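Local coordinates for phosphatidylinositol 4,5-bisphosphate-binding protein SLM1 (Saccharomyces cerevisiae, PDB 4A6H) that binds phosphatidylinositol 4,5-bisphosphate through its PH domain and acts, together with SLM2, as an effector of TORC2 and calcineurin signalling, at residues V28-N32 against F33-F37. Sequence-based numbering, arbitrary orientation.
Sequences VLTPN and FLHEF. With I4D (D-myo-inositol-4-phosphate), chain H; PO4 (phosphate ion), chain F.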
# COMPACT_ATOMS: atom_id res chain seq x y z
N VAL A 28 11.85 6.53 2.80
CA VAL A 28 10.42 6.36 2.96
C VAL A 28 10.00 5.11 2.20
O VAL A 28 10.19 5.04 0.98
CB VAL A 28 9.64 7.59 2.47
CG1 VAL A 28 8.14 7.38 2.64
CG2 VAL A 28 10.09 8.84 3.23
N LEU A 29 9.42 4.16 2.92
CA LEU A 29 8.94 2.91 2.34
C LEU A 29 7.46 3.03 2.02
O LEU A 29 6.67 3.35 2.89
CB LEU A 29 9.14 1.78 3.35
CG LEU A 29 8.69 0.39 2.93
CD1 LEU A 29 9.44 -0.06 1.68
CD2 LEU A 29 8.93 -0.58 4.08
N THR A 30 7.09 2.78 0.77
CA THR A 30 5.68 2.66 0.36
C THR A 30 5.42 1.23 -0.12
O THR A 30 6.33 0.43 -0.19
CB THR A 30 5.36 3.62 -0.78
OG1 THR A 30 5.99 3.16 -1.98
CG2 THR A 30 5.85 5.01 -0.46
N PRO A 31 4.17 0.91 -0.48
CA PRO A 31 4.01 -0.45 -1.02
C PRO A 31 4.77 -0.71 -2.33
O PRO A 31 4.95 -1.87 -2.69
CB PRO A 31 2.50 -0.56 -1.23
CG PRO A 31 1.92 0.36 -0.22
CD PRO A 31 2.88 1.53 -0.16
N ASN A 32 5.20 0.34 -3.02
CA ASN A 32 5.82 0.19 -4.34
C ASN A 32 7.32 0.41 -4.35
O ASN A 32 8.03 -0.20 -5.14
CB ASN A 32 5.18 1.16 -5.35
CG ASN A 32 3.71 0.91 -5.55
OD1 ASN A 32 3.29 -0.22 -5.81
ND2 ASN A 32 2.90 1.96 -5.43
N PHE A 33 7.82 1.30 -3.48
CA PHE A 33 9.21 1.73 -3.55
C PHE A 33 9.81 1.94 -2.18
O PHE A 33 9.10 2.23 -1.21
CB PHE A 33 9.30 3.11 -4.24
CG PHE A 33 9.07 3.08 -5.73
CD1 PHE A 33 10.07 2.67 -6.61
CD2 PHE A 33 7.86 3.49 -6.25
CE1 PHE A 33 9.85 2.65 -7.98
CE2 PHE A 33 7.63 3.48 -7.61
CZ PHE A 33 8.64 3.06 -8.48
N LEU A 34 11.13 1.77 -2.11
CA LEU A 34 11.90 2.39 -1.06
C LEU A 34 12.49 3.66 -1.68
O LEU A 34 13.34 3.58 -2.58
CB LEU A 34 12.99 1.43 -0.56
CG LEU A 34 13.91 2.02 0.51
CD1 LEU A 34 13.12 2.30 1.77
CD2 LEU A 34 15.08 1.09 0.77
N HIS A 35 12.00 4.83 -1.24
CA HIS A 35 12.50 6.10 -1.72
C HIS A 35 13.54 6.65 -0.78
O HIS A 35 13.42 6.51 0.44
CB HIS A 35 11.39 7.16 -1.77
CG HIS A 35 10.23 6.81 -2.65
ND1 HIS A 35 10.30 6.85 -4.03
CD2 HIS A 35 8.96 6.45 -2.35
CE1 HIS A 35 9.12 6.52 -4.53
NE2 HIS A 35 8.29 6.29 -3.54
N GLU A 36 14.56 7.27 -1.36
CA GLU A 36 15.50 8.09 -0.59
C GLU A 36 15.31 9.55 -0.92
O GLU A 36 15.19 9.91 -2.09
CB GLU A 36 16.95 7.72 -0.92
CG GLU A 36 17.96 8.52 -0.09
CD GLU A 36 19.40 8.33 -0.55
OE1 GLU A 36 19.62 7.69 -1.60
OE2 GLU A 36 20.31 8.81 0.16
N PHE A 37 15.29 10.38 0.12
CA PHE A 37 15.32 11.84 -0.00
C PHE A 37 16.56 12.37 0.71
O PHE A 37 17.08 11.74 1.64
CB PHE A 37 14.06 12.46 0.60
CG PHE A 37 12.78 11.97 -0.04
CD1 PHE A 37 12.15 10.84 0.43
CD2 PHE A 37 12.20 12.65 -1.11
CE1 PHE A 37 10.97 10.38 -0.14
CE2 PHE A 37 11.01 12.19 -1.68
CZ PHE A 37 10.41 11.05 -1.20
O5 I4D H . 10.67 12.94 5.70
C5 I4D H . 9.71 12.12 5.07
C6 I4D H . 8.57 11.93 6.07
O6 I4D H . 8.60 12.69 7.28
C4 I4D H . 9.35 12.65 3.74
O4 I4D H . 10.45 12.80 2.83
P4 I4D H . 10.98 14.12 2.24
O43 I4D H . 10.71 15.27 3.11
O42 I4D H . 10.30 14.29 0.97
O41 I4D H . 12.42 14.09 1.99
C3 I4D H . 7.93 12.03 3.27
O3 I4D H . 7.50 12.32 1.83
C2 I4D H . 6.77 11.48 4.19
O2 I4D H . 5.92 10.52 3.64
C1 I4D H . 7.18 11.29 5.65
O1 I4D H . 6.22 10.99 6.69
P PO4 F . 4.59 5.30 -4.49
O1 PO4 F . 5.99 5.02 -4.01
O2 PO4 F . 3.98 6.40 -3.68
O3 PO4 F . 4.63 5.78 -5.92
O4 PO4 F . 3.76 4.06 -4.35
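Val28 lays its CG2 methyl against the Phe37 ring, meeting CE1 at 3.8 Å in an oblique approach. The pair lies on a beta hairpin of the PH domain, where strand 21-29 turns back into strand 33-37. Val28 and His35 form an antiparallel hydrogen-bonded pair: Val28 N donates to His35 O, and His35 N donates to Val28 O. Thr30 N donates to Phe33 O at 2.9 Å and closes the turn.

Val28 and Phe37 belong to the inositol 4-phosphate pocket, together with residues such as Phe4, Glu6 and Tyr26. Val28 CG2 also touches ring carbon C5 of the inositol phosphate. The exact placing of the ligand's phosphate on Phe37 is doubtful, because one of its oxygens comes too close to that side chain.

Thr30 starts an ST turn. With chi1 at 71°, OG1 sits between the backbone N and the carbonyl carbon, where it accepts from both Asn32 N and Phe33 N. The same hydroxyl donates to O1 of a phosphate ion, probably taken from the crystallisation liquor. Asn32 ND2 donates to O4 of this ion. The methyl CG2 of Thr30 lies in the plane of the His35 ring, at its edge, 3.9 Å from CD2. Thr30, Asn32 and His35 of the second subunit also bind the phosphate, so the ion bridges two chains.

On the face opposite Val28 and His35, Leu29 and Leu34 form the non-hydrogen-bonded pair. They pack toward helix 103-116, Leu29 on Leu113 and Leu34 on Trp109.

The His35 imidazole is held at both nitrogens. ND1 bonds to Ser51 OG on the next strand, and NE2 donates to phosphate O1 at 2.7 Å, with an N-H...O angle of 157°.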